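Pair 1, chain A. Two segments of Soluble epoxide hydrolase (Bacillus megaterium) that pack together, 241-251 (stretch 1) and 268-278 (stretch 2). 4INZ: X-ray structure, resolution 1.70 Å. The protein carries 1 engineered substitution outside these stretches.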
# COMPACT_ATOMS: atom_id res chain seq x y z
N GLU A 241 7.06 -1.72 -19.73
CA GLU A 241 7.43 -3.12 -19.65
C GLU A 241 6.37 -3.99 -19.00
O GLU A 241 5.67 -3.54 -18.09
CB GLU A 241 8.75 -3.27 -18.89
CG GLU A 241 9.97 -3.33 -19.78
CD GLU A 241 9.93 -4.52 -20.71
OE1 GLU A 241 10.08 -5.67 -20.22
OE2 GLU A 241 9.74 -4.32 -21.93
N GLU A 242 6.26 -5.23 -19.46
CA GLU A 242 5.32 -6.19 -18.88
C GLU A 242 6.00 -7.08 -17.84
O GLU A 242 5.34 -7.62 -16.95
CB GLU A 242 4.71 -7.08 -19.97
CG GLU A 242 3.69 -6.38 -20.86
CD GLU A 242 2.83 -7.35 -21.65
OE1 GLU A 242 3.25 -8.52 -21.82
OE2 GLU A 242 1.73 -6.95 -22.09
N VAL A 243 7.32 -7.21 -17.95
CA VAL A 243 8.07 -8.11 -17.07
C VAL A 243 8.95 -7.36 -16.08
O VAL A 243 9.67 -6.43 -16.45
CB VAL A 243 8.92 -9.10 -17.89
CG1 VAL A 243 9.72 -10.01 -16.98
CG2 VAL A 243 8.03 -9.92 -18.81
N LEU A 244 8.88 -7.76 -14.81
CA LEU A 244 9.72 -7.20 -13.76
C LEU A 244 10.70 -8.28 -13.30
O LEU A 244 10.28 -9.34 -12.83
CB LEU A 244 8.86 -6.74 -12.58
CG LEU A 244 9.60 -6.24 -11.34
CD1 LEU A 244 10.40 -4.97 -11.66
CD2 LEU A 244 8.64 -6.00 -10.19
N ASN A 245 12.00 -8.02 -13.43
CA ASN A 245 12.99 -9.08 -13.21
C ASN A 245 13.65 -9.17 -11.83
O ASN A 245 14.46 -10.08 -11.60
CB ASN A 245 14.05 -9.04 -14.32
CG ASN A 245 13.51 -9.53 -15.64
OD1 ASN A 245 13.59 -8.83 -16.65
ND2 ASN A 245 12.94 -10.73 -15.64
N ILE A 246 13.31 -8.26 -10.93
CA ILE A 246 13.91 -8.28 -9.60
C ILE A 246 13.24 -9.36 -8.75
O ILE A 246 12.17 -9.84 -9.10
CB ILE A 246 13.74 -6.91 -8.90
CG1 ILE A 246 12.26 -6.65 -8.63
CG2 ILE A 246 14.36 -5.81 -9.77
CD1 ILE A 246 11.99 -5.35 -7.89
N PRO A 247 13.89 -9.77 -7.65
CA PRO A 247 13.27 -10.77 -6.78
C PRO A 247 12.07 -10.17 -6.05
O PRO A 247 12.17 -9.08 -5.49
CB PRO A 247 14.38 -11.10 -5.77
CG PRO A 247 15.65 -10.62 -6.43
CD PRO A 247 15.25 -9.42 -7.21
N VAL A 248 10.96 -10.90 -6.04
CA VAL A 248 9.73 -10.43 -5.43
C VAL A 248 9.13 -11.50 -4.52
O VAL A 248 9.14 -12.69 -4.85
CB VAL A 248 8.67 -10.05 -6.49
CG1 VAL A 248 7.38 -9.60 -5.82
CG2 VAL A 248 9.21 -8.95 -7.40
N GLN A 249 8.61 -11.06 -3.38
CA GLN A 249 7.87 -11.92 -2.47
C GLN A 249 6.47 -11.36 -2.29
O GLN A 249 6.32 -10.18 -1.96
CB GLN A 249 8.54 -11.97 -1.10
CG GLN A 249 7.70 -12.71 -0.05
CD GLN A 249 7.80 -14.22 -0.18
OE1 GLN A 249 8.90 -14.78 -0.27
NE2 GLN A 249 6.66 -14.89 -0.20
N ILE A 250 5.46 -12.20 -2.50
CA ILE A 250 4.08 -11.84 -2.20
C ILE A 250 3.69 -12.49 -0.87
O ILE A 250 3.99 -13.66 -0.65
CB ILE A 250 3.09 -12.38 -3.25
CG1 ILE A 250 3.49 -11.95 -4.66
CG2 ILE A 250 1.67 -11.99 -2.89
CD1 ILE A 250 3.80 -10.51 -4.79
N ILE A 251 3.03 -11.72 -0.01
CA ILE A 251 2.49 -12.24 1.25
C ILE A 251 1.03 -11.85 1.31
O ILE A 251 0.70 -10.67 1.43
CB ILE A 251 3.25 -11.69 2.47
CG1 ILE A 251 4.75 -12.00 2.32
CG2 ILE A 251 2.70 -12.28 3.76
CD1 ILE A 251 5.64 -11.43 3.43
N GLU A 268 3.63 -15.10 -12.22
CA GLU A 268 5.01 -15.40 -12.57
C GLU A 268 5.34 -15.09 -14.04
O GLU A 268 6.51 -14.98 -14.40
CB GLU A 268 5.38 -16.85 -12.24
CG GLU A 268 4.71 -17.90 -13.11
CD GLU A 268 3.36 -18.35 -12.56
OE1 GLU A 268 2.84 -17.69 -11.63
OE2 GLU A 268 2.83 -19.37 -13.05
N GLU A 269 4.32 -14.98 -14.88
CA GLU A 269 4.53 -14.58 -16.27
C GLU A 269 5.02 -13.13 -16.32
O GLU A 269 5.79 -12.76 -17.22
CB GLU A 269 3.24 -14.72 -17.08
CG GLU A 269 3.40 -14.30 -18.55
CD GLU A 269 2.10 -13.83 -19.20
OE1 GLU A 269 2.16 -12.87 -20.01
OE2 GLU A 269 1.03 -14.41 -18.91
N TYR A 270 4.57 -12.33 -15.36
CA TYR A 270 4.94 -10.91 -15.31
C TYR A 270 6.12 -10.67 -14.39
O TYR A 270 6.82 -9.66 -14.53
CB TYR A 270 3.76 -10.07 -14.82
CG TYR A 270 2.57 -10.14 -15.73
CD1 TYR A 270 2.51 -9.37 -16.88
CD2 TYR A 270 1.49 -10.97 -15.44
CE1 TYR A 270 1.42 -9.43 -17.73
CE2 TYR A 270 0.40 -11.04 -16.28
CZ TYR A 270 0.37 -10.27 -17.42
OH TYR A 270 -0.72 -10.33 -18.25
N VAL A 271 6.32 -11.59 -13.46
CA VAL A 271 7.35 -11.47 -12.43
C VAL A 271 8.03 -12.83 -12.25
O VAL A 271 7.67 -13.58 -11.35
CB VAL A 271 6.73 -11.05 -11.08
CG1 VAL A 271 7.81 -10.67 -10.09
CG2 VAL A 271 5.74 -9.89 -11.27
N PRO A 272 9.00 -13.14 -13.11
CA PRO A 272 9.59 -14.49 -13.17
C PRO A 272 10.26 -14.98 -11.89
O PRO A 272 10.21 -16.17 -11.59
CB PRO A 272 10.62 -14.38 -14.30
CG PRO A 272 10.13 -13.25 -15.14
CD PRO A 272 9.52 -12.27 -14.18
N ASN A 273 10.89 -14.07 -11.15
CA ASN A 273 11.56 -14.46 -9.92
C ASN A 273 10.69 -14.09 -8.73
O ASN A 273 11.02 -13.18 -7.97
CB ASN A 273 12.93 -13.78 -9.81
CG ASN A 273 13.72 -14.26 -8.61
OD1 ASN A 273 13.20 -14.97 -7.74
ND2 ASN A 273 14.99 -13.85 -8.53
N ILE A 274 9.58 -14.80 -8.58
CA ILE A 274 8.63 -14.47 -7.54
C ILE A 274 8.36 -15.66 -6.62
O ILE A 274 8.41 -16.83 -7.05
CB ILE A 274 7.29 -13.99 -8.14
CG1 ILE A 274 6.46 -13.24 -7.10
CG2 ILE A 274 6.53 -15.17 -8.75
CD1 ILE A 274 5.33 -12.43 -7.70
N SER A 275 8.10 -15.36 -5.35
CA SER A 275 7.65 -16.35 -4.39
C SER A 275 6.35 -15.86 -3.80
O SER A 275 6.18 -14.66 -3.59
CB SER A 275 8.68 -16.55 -3.27
OG SER A 275 9.94 -16.90 -3.81
N VAL A 276 5.43 -16.79 -3.53
CA VAL A 276 4.12 -16.43 -3.01
C VAL A 276 3.83 -17.21 -1.73
O VAL A 276 3.99 -18.43 -1.71
CB VAL A 276 3.00 -16.74 -4.02
CG1 VAL A 276 1.65 -16.38 -3.43
CG2 VAL A 276 3.23 -16.00 -5.33
N HIS A 277 3.42 -16.50 -0.69
CA HIS A 277 3.00 -17.13 0.57
C HIS A 277 1.58 -16.68 0.85
O HIS A 277 1.32 -15.48 0.95
CB HIS A 277 3.89 -16.70 1.73
CG HIS A 277 3.64 -17.46 2.99
ND1 HIS A 277 2.69 -17.08 3.92
CD2 HIS A 277 4.21 -18.59 3.47
CE1 HIS A 277 2.70 -17.94 4.93
NE2 HIS A 277 3.61 -18.86 4.67
N ARG A 278 0.66 -17.63 1.00
CA ARG A 278 -0.74 -17.30 1.24
C ARG A 278 -1.15 -17.68 2.65
O ARG A 278 -0.93 -18.81 3.08
CB ARG A 278 -1.62 -18.06 0.25
CG ARG A 278 -1.43 -17.67 -1.20
CD ARG A 278 -2.26 -18.61 -2.07
NE ARG A 278 -2.60 -18.03 -3.36
CZ ARG A 278 -3.84 -18.00 -3.85
NH1 ARG A 278 -4.07 -17.45 -5.04
NH2 ARG A 278 -4.84 -18.52 -3.15
O HOH W 1 11.25 -11.24 -11.25
O HOH W 2 16.34 -11.22 -10.12
O HOH W 3 11.24 -14.76 -4.88

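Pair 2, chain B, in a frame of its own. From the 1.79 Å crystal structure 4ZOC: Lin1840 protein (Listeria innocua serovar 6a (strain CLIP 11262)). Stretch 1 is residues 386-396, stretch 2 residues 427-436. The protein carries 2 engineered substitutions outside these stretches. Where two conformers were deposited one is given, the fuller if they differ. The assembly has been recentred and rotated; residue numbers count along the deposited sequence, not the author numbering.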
# COMPACT_ATOMS: atom_id res chain seq x y z
N PRO B 386 -31.41 19.00 15.80
CA PRO B 386 -31.72 18.23 16.98
C PRO B 386 -33.21 17.88 17.09
O PRO B 386 -34.10 18.61 16.59
CB PRO B 386 -31.33 19.15 18.11
CG PRO B 386 -31.44 20.50 17.57
CD PRO B 386 -31.07 20.38 16.12
N LEU B 387 -33.44 16.77 17.78
CA LEU B 387 -34.79 16.26 18.05
C LEU B 387 -35.37 17.04 19.24
O LEU B 387 -34.64 17.38 20.13
CB LEU B 387 -34.71 14.77 18.34
CG LEU B 387 -34.11 13.81 17.35
CD1 LEU B 387 -34.25 12.39 17.91
CD2 LEU B 387 -34.77 13.90 16.02
N ALA B 388 -36.66 17.33 19.24
CA ALA B 388 -37.39 17.83 20.44
C ALA B 388 -37.45 16.77 21.51
O ALA B 388 -37.53 15.58 21.20
CB ALA B 388 -38.81 18.23 20.06
N LYS B 389 -37.51 17.20 22.78
CA LYS B 389 -37.53 16.24 23.87
C LYS B 389 -38.79 15.45 23.79
O LYS B 389 -38.81 14.31 24.27
CB LYS B 389 -37.47 16.94 25.23
CG LYS B 389 -36.08 17.22 25.76
CD LYS B 389 -36.16 17.88 27.16
CE LYS B 389 -35.14 17.27 28.16
NZ LYS B 389 -35.59 16.01 28.88
N GLU B 390 -39.85 15.99 23.20
CA GLU B 390 -41.13 15.24 23.06
C GLU B 390 -41.20 14.33 21.84
O GLU B 390 -42.20 13.63 21.62
CB GLU B 390 -42.34 16.21 23.04
CG GLU B 390 -42.34 17.27 24.14
CD GLU B 390 -41.21 18.30 23.98
OE1 GLU B 390 -40.84 18.87 25.03
OE2 GLU B 390 -40.70 18.50 22.82
N ALA B 391 -40.13 14.32 21.03
CA ALA B 391 -40.09 13.43 19.87
C ALA B 391 -40.28 12.00 20.27
O ALA B 391 -39.61 11.47 21.21
CB ALA B 391 -38.78 13.58 19.11
N LYS B 392 -41.21 11.33 19.56
CA LYS B 392 -41.50 9.91 19.79
C LYS B 392 -40.50 9.07 18.94
O LYS B 392 -40.53 9.10 17.72
CB LYS B 392 -42.95 9.57 19.43
CG LYS B 392 -44.02 10.33 20.23
CD LYS B 392 -45.45 10.02 19.77
CE LYS B 392 -45.83 8.55 19.85
NZ LYS B 392 -47.23 8.21 19.38
N ILE B 393 -39.62 8.37 19.63
CA ILE B 393 -38.43 7.75 19.05
C ILE B 393 -38.62 6.24 19.02
O ILE B 393 -38.87 5.59 20.05
CB ILE B 393 -37.17 8.05 19.88
CG1 ILE B 393 -36.84 9.53 19.76
CG2 ILE B 393 -36.03 7.15 19.37
CD1 ILE B 393 -35.74 10.02 20.72
N ALA B 394 -38.48 5.66 17.86
CA ALA B 394 -38.20 4.22 17.76
C ALA B 394 -36.69 4.05 17.65
O ALA B 394 -36.02 4.50 16.70
CB ALA B 394 -38.88 3.59 16.55
N LEU B 395 -36.17 3.38 18.66
CA LEU B 395 -34.72 3.12 18.81
C LEU B 395 -34.51 1.67 18.37
O LEU B 395 -34.97 0.73 19.02
CB LEU B 395 -34.28 3.32 20.28
CG LEU B 395 -32.84 2.87 20.54
CD1 LEU B 395 -31.79 3.63 19.76
CD2 LEU B 395 -32.54 3.00 22.00
N VAL B 396 -33.86 1.48 17.26
CA VAL B 396 -33.73 0.13 16.75
C VAL B 396 -32.30 -0.21 16.35
O VAL B 396 -31.53 0.68 15.96
CB VAL B 396 -34.70 -0.17 15.58
CG1 VAL B 396 -36.16 0.26 15.91
CG2 VAL B 396 -34.32 0.59 14.40
N GLU B 427 -33.37 8.89 29.69
CA GLU B 427 -33.17 10.03 30.59
C GLU B 427 -33.66 11.34 30.02
O GLU B 427 -33.84 12.28 30.74
CB GLU B 427 -31.69 10.20 30.94
CG GLU B 427 -31.13 9.03 31.75
CD GLU B 427 -29.66 9.20 32.14
OE1 GLU B 427 -28.83 9.98 31.54
OE2 GLU B 427 -29.30 8.48 33.08
N VAL B 428 -33.82 11.42 28.70
CA VAL B 428 -34.00 12.74 28.00
C VAL B 428 -35.35 12.77 27.30
O VAL B 428 -36.09 13.75 27.44
CB VAL B 428 -32.84 12.96 27.01
CG1 VAL B 428 -33.08 14.16 26.15
CG2 VAL B 428 -31.52 13.08 27.77
N PHE B 429 -35.67 11.69 26.62
CA PHE B 429 -36.90 11.53 25.80
C PHE B 429 -37.99 10.68 26.51
O PHE B 429 -37.79 9.55 26.87
CB PHE B 429 -36.51 10.89 24.43
CG PHE B 429 -35.54 11.72 23.63
CD1 PHE B 429 -35.98 12.76 22.84
CD2 PHE B 429 -34.21 11.42 23.63
CE1 PHE B 429 -35.07 13.57 22.11
CE2 PHE B 429 -33.29 12.22 22.96
CZ PHE B 429 -33.72 13.27 22.17
N GLU B 430 -39.20 11.23 26.65
CA GLU B 430 -40.29 10.54 27.39
C GLU B 430 -40.81 9.30 26.68
O GLU B 430 -41.13 8.31 27.32
CB GLU B 430 -41.46 11.48 27.74
CG GLU B 430 -41.69 12.60 26.75
CD GLU B 430 -42.94 13.46 27.01
OE1 GLU B 430 -43.01 14.56 26.40
OE2 GLU B 430 -43.83 13.05 27.81
N THR B 431 -40.80 9.34 25.33
CA THR B 431 -41.34 8.27 24.54
C THR B 431 -40.29 7.60 23.64
O THR B 431 -39.82 8.19 22.65
CB THR B 431 -42.47 8.80 23.67
OG1 THR B 431 -43.36 9.52 24.53
CG2 THR B 431 -43.19 7.61 22.98
N VAL B 432 -39.88 6.40 24.05
CA VAL B 432 -38.95 5.58 23.31
C VAL B 432 -39.48 4.16 23.27
O VAL B 432 -39.88 3.58 24.29
CB VAL B 432 -37.51 5.59 23.88
CG1 VAL B 432 -36.55 4.88 22.97
CG2 VAL B 432 -37.01 6.99 24.17
N GLU B 433 -39.59 3.61 22.06
CA GLU B 433 -39.88 2.21 21.88
C GLU B 433 -38.66 1.57 21.23
O GLU B 433 -38.21 2.04 20.22
CB GLU B 433 -41.03 2.11 20.93
CG GLU B 433 -41.84 0.87 21.02
CD GLU B 433 -43.27 1.14 20.49
OE1 GLU B 433 -43.63 0.54 19.53
OE2 GLU B 433 -44.05 1.93 21.06
N VAL B 434 -38.22 0.45 21.78
CA VAL B 434 -36.93 -0.10 21.47
C VAL B 434 -37.10 -1.44 20.85
O VAL B 434 -37.85 -2.25 21.33
CB VAL B 434 -36.13 -0.26 22.77
CG1 VAL B 434 -34.83 -0.99 22.45
CG2 VAL B 434 -35.87 1.11 23.34
N VAL B 435 -36.34 -1.72 19.78
CA VAL B 435 -36.24 -3.04 19.22
C VAL B 435 -34.75 -3.33 18.97
O VAL B 435 -34.17 -2.78 18.03
CB VAL B 435 -36.97 -3.19 17.88
CG1 VAL B 435 -36.95 -4.61 17.33
CG2 VAL B 435 -38.46 -2.75 17.97
N SER B 436 -34.18 -4.22 19.78
CA SER B 436 -32.80 -4.65 19.66
C SER B 436 -32.72 -5.69 18.58
O SER B 436 -33.65 -6.49 18.41
CB SER B 436 -32.32 -5.27 20.98
OG SER B 436 -31.02 -5.73 20.88
O HOH W 4 -40.01 11.79 23.74
O HOH W 5 -43.36 12.12 23.50

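Two parallel strands, each entered from a loop, can be joined by the same backbone bonds while the side chains around them differ widely. Pair 1, from a soluble epoxide hydrolase, and pair 2, from Lin1840 protein, illustrate the principle: the N, CA and C atoms of 14 central residues superpose with an RMSD of 0.8 Å. The strands run at 13° to each other in pair 1 and 18° in pair 2, and the buried areas, 791 and 768 Å², are nearly equal.

The common core is a ladder of four backbone hydrogen bonds. In pair 1, Val A248 N donates to Asn A273 O (3.0 Å), Ser A275 N to Val A248 O (2.9 Å), Ile A250 N to Ser A275 O (2.8 Å) and His A277 N to Ile A250 O (2.9 Å). The matched bonds in pair 2 run from Ile B393 N to Thr B431 O (3.0 Å), Glu B433 N to Ile B393 O (2.9 Å), Leu B395 N to Glu B433 O (2.9 Å) and Val B435 N to Leu B395 O (2.9 Å). Every second residue of the first strand bonds through both its N and its O, and since all these atoms belong to the backbone, different side chains can carry the same ladder.

One face of each sheet is aliphatic. Val A248, Ile A250, Ile A274 and Val A276 match Ile B393, Leu B395, Val B432 and Val B434. Bulk is redistributed along this face: Ile A250 CG1 meets Ile A274 CD1 at 3.6 Å, whereas in pair 2, where valine replaces the isoleucine of the second strand, Leu B395 CB lies 3.9 Å from Val B432 CG1.

Just ahead of the second strand, different side chains again fill matching places. Val A248 CG2 touches Val A271 CG1 at 3.5 Å. At the matching positions, the longer Ile B393 places CD1 over one face of the Phe B429 ring, 3.5 Å from its centroid, a CH-pi contact, 17° off the ring normal, that the aliphatic Val A271 has no ring to offer. Asn A273 and Thr B431 both point toward the first stretch, and each works through a water: water 2 donates to Asn A245 O (2.7 Å from the water O) and accepts a weak bond from Asn A273 ND2 (3.4 Å), while water 5 donates to Glu B390 O (2.7 Å) and bonds to Thr B431 OG1 (2.8 Å).

The other face is more varied. Gln A249 folds its amide back to its own strand, NE2 donating to Ile A250 O (3.0 Å), and its OE1 lies 3.5 Å from Ser A275 CB. Ala B394 has no such reach, and its partner Glu B433 leads its side-chain end away. Farther along, Ile A251 and His A277 correspond to Val B396 and Val B435, with Val B396 CG1 4.1 Å from Val B435 CB.

The loops converge by different means. Leu A244 N donates to Tyr A270 O (2.8 Å); at the matching positions, Lys B389 reaches Val B428 O with its side-chain NZ (2.7 Å). A water then fills an equivalent gap: water 1 donates to Leu A244 O and Ile A246 O and accepts from Asn A273 N, and water 4 does likewise with Lys B389 O, Ala B391 O and Thr B431 N. The strand ladder and the bridging water are thus shared, while the side chains, and one loop bond, differ.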